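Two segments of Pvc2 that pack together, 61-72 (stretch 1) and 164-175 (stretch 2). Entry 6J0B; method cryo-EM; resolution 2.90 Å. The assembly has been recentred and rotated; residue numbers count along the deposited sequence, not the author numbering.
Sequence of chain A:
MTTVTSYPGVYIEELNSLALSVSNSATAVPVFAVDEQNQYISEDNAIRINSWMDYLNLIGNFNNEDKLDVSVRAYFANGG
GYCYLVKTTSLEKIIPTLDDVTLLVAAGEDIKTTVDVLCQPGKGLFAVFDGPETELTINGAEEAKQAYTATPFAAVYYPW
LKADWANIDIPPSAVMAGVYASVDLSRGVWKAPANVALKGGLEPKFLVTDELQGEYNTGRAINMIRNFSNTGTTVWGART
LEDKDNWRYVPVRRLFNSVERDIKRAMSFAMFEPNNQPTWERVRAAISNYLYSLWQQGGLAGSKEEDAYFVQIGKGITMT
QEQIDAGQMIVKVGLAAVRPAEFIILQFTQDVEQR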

ATOM      1  N   ASN A  61      67.346 -15.709 -15.666  1.00 75.23           N
ATOM      2  CA  ASN A  61      66.275 -16.642 -15.972  1.00 75.23           C
ATOM      3  C   ASN A  61      65.891 -17.427 -14.729  1.00 75.23           C
ATOM      4  O   ASN A  61      66.728 -17.694 -13.862  1.00 75.23           O
ATOM      5  CB  ASN A  61      66.683 -17.633 -17.065  1.00 75.23           C
ATOM      6  CG  ASN A  61      66.989 -16.961 -18.380  1.00 75.23           C
ATOM      7  OD1 ASN A  61      66.464 -15.891 -18.683  1.00 75.23           O
ATOM      8  ND2 ASN A  61      67.839 -17.594 -19.179  1.00 75.23           N
ATOM      9  N   PHE A  62      64.620 -17.808 -14.656  1.00 69.37           N
ATOM     10  CA  PHE A  62      64.219 -18.828 -13.701  1.00 69.37           C
ATOM     11  C   PHE A  62      64.793 -20.167 -14.141  1.00 69.37           C
ATOM     12  O   PHE A  62      64.612 -20.585 -15.289  1.00 69.37           O
ATOM     13  CB  PHE A  62      62.699 -18.909 -13.596  1.00 69.37           C
ATOM     14  CG  PHE A  62      62.218 -20.001 -12.686  1.00 69.37           C
ATOM     15  CD1 PHE A  62      62.355 -19.882 -11.315  1.00 69.37           C
ATOM     16  CD2 PHE A  62      61.634 -21.148 -13.201  1.00 69.37           C
ATOM     17  CE1 PHE A  62      61.919 -20.884 -10.473  1.00 69.37           C
ATOM     18  CE2 PHE A  62      61.197 -22.154 -12.362  1.00 69.37           C
ATOM     19  CZ  PHE A  62      61.339 -22.021 -10.998  1.00 69.37           C
ATOM     20  N   ASN A  63      65.494 -20.835 -13.234  1.00 70.52           N
ATOM     21  CA  ASN A  63      66.162 -22.091 -13.531  1.00 70.52           C
ATOM     22  C   ASN A  63      65.453 -23.224 -12.802  1.00 70.52           C
ATOM     23  O   ASN A  63      65.278 -23.168 -11.583  1.00 70.52           O
ATOM     24  CB  ASN A  63      67.635 -22.035 -13.125  1.00 70.52           C
ATOM     25  CG  ASN A  63      68.437 -23.186 -13.689  1.00 70.52           C
ATOM     26  OD1 ASN A  63      68.014 -23.842 -14.639  1.00 70.52           O
ATOM     27  ND2 ASN A  63      69.602 -23.437 -13.110  1.00 70.52           N
ATOM     28  N   ASN A  64      65.042 -24.245 -13.555  1.00 70.58           N
ATOM     29  CA  ASN A  64      64.380 -25.392 -12.944  1.00 70.58           C
ATOM     30  C   ASN A  64      65.355 -26.250 -12.148  1.00 70.58           C
ATOM     31  O   ASN A  64      64.950 -26.923 -11.195  1.00 70.58           O
ATOM     32  CB  ASN A  64      63.700 -26.239 -14.018  1.00 70.58           C
ATOM     33  CG  ASN A  64      62.510 -25.546 -14.643  1.00 70.58           C
ATOM     34  OD1 ASN A  64      62.349 -24.334 -14.520  1.00 70.58           O
ATOM     35  ND2 ASN A  64      61.666 -26.315 -15.320  1.00 70.58           N
ATOM     36  N   GLU A  65      66.637 -26.231 -12.511  1.00 73.18           N
ATOM     37  CA  GLU A  65      67.606 -27.130 -11.900  1.00 73.18           C
ATOM     38  C   GLU A  65      68.142 -26.604 -10.575  1.00 73.18           C
ATOM     39  O   GLU A  65      68.676 -27.384  -9.779  1.00 73.18           O
ATOM     40  CB  GLU A  65      68.767 -27.373 -12.861  1.00 73.18           C
ATOM     41  CG  GLU A  65      68.343 -27.767 -14.263  1.00 73.18           C
ATOM     42  CD  GLU A  65      69.400 -27.433 -15.296  1.00 73.18           C
ATOM     43  OE1 GLU A  65      70.270 -26.585 -15.003  1.00 73.18           O
ATOM     44  OE2 GLU A  65      69.362 -28.015 -16.399  1.00 73.18           O
ATOM     45  N   ASP A  66      68.032 -25.300 -10.328  1.00 70.72           N
ATOM     46  CA  ASP A  66      68.581 -24.723  -9.107  1.00 70.72           C
ATOM     47  C   ASP A  66      67.731 -25.091  -7.903  1.00 70.72           C
ATOM     48  O   ASP A  66      66.500 -25.014  -7.946  1.00 70.72           O
ATOM     49  CB  ASP A  66      68.668 -23.204  -9.222  1.00 70.72           C
ATOM     50  CG  ASP A  66      69.876 -22.743  -9.998  1.00 70.72           C
ATOM     51  OD1 ASP A  66      70.719 -23.590 -10.357  1.00 70.72           O
ATOM     52  OD2 ASP A  66      69.981 -21.525 -10.256  1.00 70.72           O
ATOM     53  N   LYS A  67      68.399 -25.485  -6.820  1.00 65.46           N
ATOM     54  CA  LYS A  67      67.696 -25.705  -5.563  1.00 65.46           C
ATOM     55  C   LYS A  67      67.243 -24.390  -4.947  1.00 65.46           C
ATOM     56  O   LYS A  67      66.204 -24.342  -4.283  1.00 65.46           O
ATOM     57  CB  LYS A  67      68.593 -26.483  -4.600  1.00 65.46           C
ATOM     58  CG  LYS A  67      67.896 -26.985  -3.355  1.00 65.46           C
ATOM     59  CD  LYS A  67      68.858 -27.729  -2.453  1.00 65.46           C
ATOM     60  CE  LYS A  67      68.924 -29.209  -2.786  1.00 65.46           C
ATOM     61  NZ  LYS A  67      69.693 -29.959  -1.756  1.00 65.46           N
ATOM     62  N   LEU A  68      67.990 -23.309  -5.179  1.00 63.91           N
ATOM     63  CA  LEU A  68      67.621 -22.018  -4.612  1.00 63.91           C
ATOM     64  C   LEU A  68      66.443 -21.397  -5.354  1.00 63.91           C
ATOM     65  O   LEU A  68      65.575 -20.776  -4.732  1.00 63.91           O
ATOM     66  CB  LEU A  68      68.826 -21.076  -4.631  1.00 63.91           C
ATOM     67  CG  LEU A  68      68.599 -19.633  -4.172  1.00 63.91           C
ATOM     68  CD1 LEU A  68      68.136 -19.588  -2.728  1.00 63.91           C
ATOM     69  CD2 LEU A  68      69.847 -18.792  -4.365  1.00 63.91           C
ATOM     70  N   ASP A  69      66.390 -21.570  -6.680  1.00 65.35           N
ATOM     71  CA  ASP A  69      65.352 -20.944  -7.499  1.00 65.35           C
ATOM     72  C   ASP A  69      63.970 -21.490  -7.177  1.00 65.35           C
ATOM     73  O   ASP A  69      63.023 -20.727  -6.958  1.00 65.35           O
ATOM     74  CB  ASP A  69      65.652 -21.170  -8.977  1.00 65.35           C
ATOM     75  CG  ASP A  69      66.320 -19.995  -9.624  1.00 65.35           C
ATOM     76  OD1 ASP A  69      65.997 -19.721 -10.798  1.00 65.35           O
ATOM     77  OD2 ASP A  69      67.158 -19.344  -8.967  1.00 65.35           O
ATOM     78  N   VAL A  70      63.834 -22.817  -7.161  1.00 60.61           N
ATOM     79  CA  VAL A  70      62.537 -23.434  -6.931  1.00 60.61           C
ATOM     80  C   VAL A  70      62.093 -23.281  -5.485  1.00 60.61           C
ATOM     81  O   VAL A  70      60.895 -23.356  -5.195  1.00 60.61           O
ATOM     82  CB  VAL A  70      62.584 -24.912  -7.362  1.00 60.61           C
ATOM     83  CG1 VAL A  70      63.009 -25.007  -8.812  1.00 60.61           C
ATOM     84  CG2 VAL A  70      63.539 -25.710  -6.491  1.00 60.61           C
ATOM     85  N   SER A  71      63.029 -23.035  -4.571  1.00 57.62           N
ATOM     86  CA  SER A  71      62.687 -22.827  -3.174  1.00 57.62           C
ATOM     87  C   SER A  71      62.205 -21.408  -2.916  1.00 57.62           C
ATOM     88  O   SER A  71      61.345 -21.195  -2.057  1.00 57.62           O
ATOM     89  CB  SER A  71      63.898 -23.143  -2.303  1.00 57.62           C
ATOM     90  OG  SER A  71      64.975 -22.279  -2.601  1.00 57.62           O
ATOM     91  N   VAL A  72      62.739 -20.433  -3.649  1.00 54.36           N
ATOM     92  CA  VAL A  72      62.328 -19.044  -3.475  1.00 54.36           C
ATOM     93  C   VAL A  72      60.978 -18.793  -4.141  1.00 54.36           C
ATOM     94  O   VAL A  72      60.134 -18.066  -3.601  1.00 54.36           O
ATOM     95  CB  VAL A  72      63.442 -18.115  -4.003  1.00 54.36           C
ATOM     96  CG1 VAL A  72      62.971 -16.691  -4.172  1.00 54.36           C
ATOM     97  CG2 VAL A  72      64.619 -18.132  -3.051  1.00 54.36           C
ATOM     98  N   ASP A 164      55.074 -29.214 -10.767  1.00 60.13           N
ATOM     99  CA  ASP A 164      55.152 -29.426 -12.206  1.00 60.13           C
ATOM    100  C   ASP A 164      56.093 -28.437 -12.880  1.00 60.13           C
ATOM    101  O   ASP A 164      56.686 -28.760 -13.914  1.00 60.13           O
ATOM    102  CB  ASP A 164      53.758 -29.340 -12.828  1.00 60.13           C
ATOM    103  CG  ASP A 164      53.008 -28.091 -12.412  1.00 60.13           C
ATOM    104  OD1 ASP A 164      53.495 -27.367 -11.518  1.00 60.13           O
ATOM    105  OD2 ASP A 164      51.926 -27.832 -12.981  1.00 60.13           O
ATOM    106  N   TRP A 165      56.246 -27.239 -12.316  1.00 58.92           N
ATOM    107  CA  TRP A 165      57.180 -26.275 -12.882  1.00 58.92           C
ATOM    108  C   TRP A 165      58.617 -26.580 -12.480  1.00 58.92           C
ATOM    109  O   TRP A 165      59.545 -26.344 -13.259  1.00 58.92           O
ATOM    110  CB  TRP A 165      56.798 -24.854 -12.466  1.00 58.92           C
ATOM    111  CG  TRP A 165      56.364 -24.702 -11.038  1.00 58.92           C
ATOM    112  CD1 TRP A 165      55.094 -24.797 -10.556  1.00 58.92           C
ATOM    113  CD2 TRP A 165      57.196 -24.397  -9.913  1.00 58.92           C
ATOM    114  NE1 TRP A 165      55.082 -24.585  -9.201  1.00 58.92           N
ATOM    115  CE2 TRP A 165      56.362 -24.335  -8.783  1.00 58.92           C
ATOM    116  CE3 TRP A 165      58.565 -24.175  -9.752  1.00 58.92           C
ATOM    117  CZ2 TRP A 165      56.851 -24.062  -7.511  1.00 58.92           C
ATOM    118  CZ3 TRP A 165      59.049 -23.906  -8.490  1.00 58.92           C
ATOM    119  CH2 TRP A 165      58.194 -23.848  -7.387  1.00 58.92           C
ATOM    120  N   ALA A 166      58.819 -27.110 -11.279  1.00 62.49           N
ATOM    121  CA  ALA A 166      60.157 -27.431 -10.806  1.00 62.49           C
ATOM    122  C   ALA A 166      60.587 -28.790 -11.332  1.00 62.49           C
ATOM    123  O   ALA A 166      59.835 -29.765 -11.251  1.00 62.49           O
ATOM    124  CB  ALA A 166      60.201 -27.422  -9.280  1.00 62.49           C
ATOM    125  N   ASN A 167      61.802 -28.855 -11.871  1.00 65.86           N
ATOM    126  CA  ASN A 167      62.337 -30.126 -12.343  1.00 65.86           C
ATOM    127  C   ASN A 167      62.763 -31.001 -11.173  1.00 65.86           C
ATOM    128  O   ASN A 167      62.417 -32.187 -11.111  1.00 65.86           O
ATOM    129  CB  ASN A 167      63.514 -29.873 -13.284  1.00 65.86           C
ATOM    130  CG  ASN A 167      63.905 -31.100 -14.072  1.00 65.86           C
ATOM    131  OD1 ASN A 167      63.065 -31.939 -14.396  1.00 65.86           O
ATOM    132  ND2 ASN A 167      65.189 -31.213 -14.387  1.00 65.86           N
ATOM    133  N   ILE A 168      63.517 -30.428 -10.241  1.00 65.50           N
ATOM    134  CA  ILE A 168      63.967 -31.112  -9.035  1.00 65.50           C
ATOM    135  C   ILE A 168      62.925 -30.973  -7.936  1.00 65.50           C
ATOM    136  O   ILE A 168      61.972 -30.195  -8.057  1.00 65.50           O
ATOM    137  CB  ILE A 168      65.318 -30.557  -8.566  1.00 65.50           C
ATOM    138  CG1 ILE A 168      65.178 -29.070  -8.269  1.00 65.50           C
ATOM    139  CG2 ILE A 168      66.380 -30.790  -9.621  1.00 65.50           C
ATOM    140  CD1 ILE A 168      66.345 -28.507  -7.551  1.00 65.50           C
ATOM    141  N   ASP A 169      63.095 -31.736  -6.861  1.00 61.60           N
ATOM    142  CA  ASP A 169      62.202 -31.654  -5.717  1.00 61.60           C
ATOM    143  C   ASP A 169      62.543 -30.451  -4.850  1.00 61.60           C
ATOM    144  O   ASP A 169      63.713 -30.120  -4.647  1.00 61.60           O
ATOM    145  CB  ASP A 169      62.285 -32.932  -4.892  1.00 61.60           C
ATOM    146  CG  ASP A 169      62.176 -34.169  -5.744  1.00 61.60           C
ATOM    147  OD1 ASP A 169      61.329 -34.188  -6.662  1.00 61.60           O
ATOM    148  OD2 ASP A 169      62.953 -35.113  -5.511  1.00 61.60           O
ATOM    149  N   ILE A 170      61.505 -29.809  -4.330  1.00 56.13           N
ATOM    150  CA  ILE A 170      61.625 -28.579  -3.557  1.00 56.13           C
ATOM    151  C   ILE A 170      61.858 -28.937  -2.094  1.00 56.13           C
ATOM    152  O   ILE A 170      61.196 -29.848  -1.576  1.00 56.13           O
ATOM    153  CB  ILE A 170      60.371 -27.716  -3.750  1.00 56.13           C
ATOM    154  CG1 ILE A 170      60.264 -27.323  -5.219  1.00 56.13           C
ATOM    155  CG2 ILE A 170      60.384 -26.489  -2.860  1.00 56.13           C
ATOM    156  CD1 ILE A 170      58.905 -26.911  -5.637  1.00 56.13           C
ATOM    157  N   PRO A 171      62.803 -28.296  -1.409  1.00 54.82           N
ATOM    158  CA  PRO A 171      62.942 -28.494   0.033  1.00 54.82           C
ATOM    159  C   PRO A 171      61.725 -27.966   0.770  1.00 54.82           C
ATOM    160  O   PRO A 171      61.243 -26.863   0.477  1.00 54.82           O
ATOM    161  CB  PRO A 171      64.201 -27.688   0.382  1.00 54.82           C
ATOM    162  CG  PRO A 171      64.357 -26.723  -0.730  1.00 54.82           C
ATOM    163  CD  PRO A 171      63.863 -27.429  -1.946  1.00 54.82           C
ATOM    164  N   PRO A 172      61.193 -28.731   1.725  1.00 52.12           N
ATOM    165  CA  PRO A 172      59.919 -28.353   2.350  1.00 52.12           C
ATOM    166  C   PRO A 172      60.022 -27.204   3.332  1.00 52.12           C
ATOM    167  O   PRO A 172      58.983 -26.636   3.689  1.00 52.12           O
ATOM    168  CB  PRO A 172      59.487 -29.640   3.055  1.00 52.12           C
ATOM    169  CG  PRO A 172      60.754 -30.331   3.344  1.00 52.12           C
ATOM    170  CD  PRO A 172      61.693 -30.019   2.231  1.00 52.12           C
ATOM    171  N   SER A 173      61.220 -26.841   3.782  1.00 48.86           N
ATOM    172  CA  SER A 173      61.361 -25.724   4.707  1.00 48.86           C
ATOM    173  C   SER A 173      61.147 -24.380   4.041  1.00 48.86           C
ATOM    174  O   SER A 173      60.789 -23.416   4.721  1.00 48.86           O
ATOM    175  CB  SER A 173      62.740 -25.733   5.350  1.00 48.86           C
ATOM    176  OG  SER A 173      63.754 -25.750   4.363  1.00 48.86           O
ATOM    177  N   ALA A 174      61.373 -24.290   2.733  1.00 47.62           N
ATOM    178  CA  ALA A 174      61.208 -23.015   2.054  1.00 47.62           C
ATOM    179  C   ALA A 174      59.745 -22.685   1.830  1.00 47.62           C
ATOM    180  O   ALA A 174      59.378 -21.508   1.783  1.00 47.62           O
ATOM    181  CB  ALA A 174      61.948 -23.032   0.729  1.00 47.62           C
ATOM    182  N   VAL A 175      58.894 -23.701   1.685  1.00 46.72           N
ATOM    183  CA  VAL A 175      57.468 -23.431   1.599  1.00 46.72           C
ATOM    184  C   VAL A 175      56.878 -23.162   2.975  1.00 46.72           C
ATOM    185  O   VAL A 175      55.814 -22.545   3.068  1.00 46.72           O
ATOM    186  CB  VAL A 175      56.729 -24.580   0.887  1.00 46.72           C
ATOM    187  CG1 VAL A 175      57.591 -25.162  -0.214  1.00 46.72           C
ATOM    188  CG2 VAL A 175      56.287 -25.662   1.853  1.00 46.72           C
TER

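The contact is held by shape rather than by polar pairing. No hydrogen bond crosses between the two segments, and together they bury 604 Å² of surface.

Val70 is the main bump. Its CA-to-CB bond points toward the second segment, and its side chain sits in a hollow lined by four residues. CG1 of Val70 packs directly on the methyl of Ala166, 3.7 Å from CB of Ala166. CG2 of Val70 lies 3.9 Å from CG1 of Ile170 and 4.1 Å from CD1 of Ile168. Trp165 completes the lining, with CZ3 of Trp165 3.8 Å from CB of Val70.

Trp165 leaves its backbone sideways, but the end of its side chain comes nearer to the first segment. The indole meets two neighbours in the first segment. On the helix side, O of Val70 lies at the ring edge, near the ring plane, 3.5 Å from CH2 of Trp165. On the loop side, CZ of Phe62 meets CE3 of Trp165 at 3.7 Å. The two rings meet obliquely.

Ile168 is the bump that the second segment offers in return. Its CA-to-CB bond points toward the first segment, and chi1 p with chi2 t carries CD1 into the turn that leads to the helix. There CD1 of Ile168 lies 3.4 Å from O of Glu65, 3.5 Å from O of Asp66 and 3.7 Å from CA of Lys67. The wall of this hollow is therefore largely backbone. CG1 of Ile168 also lies 3.6 Å from O of Asn64.

Asn64 and Asn167 meet side by side, with CB of Asn64 3.7 Å from CB of Asn167, and both CA-to-CB bonds point across the contact. ND2 of Asn64 is 3.0 Å from O of Trp165, but the angle is poor and this is not a hydrogen bond.

Farther along the helix the fit is close around Ser71. CA of Ser71 is 5.4 Å from CA of Ala174, and CB of Ser71 is 3.6 Å from CB of Ala174. CB of Ala174 is also 3.4 Å from O of Ser71. The backbones run close here, with the alanine methyl against the serine. CG of Pro171 packs 3.9 Å from CB of Ser71. The serine hydroxyl turns back to its own helix, with OG of Ser71 2.9 Å from O of Lys67 and 2.7 Å from O of Leu68.

The loop before the helix is braced from within. N of Asn63 donates a hydrogen bond to OD1 of Asp69 at 2.7 Å, tying the loop beside Phe62 and Asn64 to the helix that carries Val70.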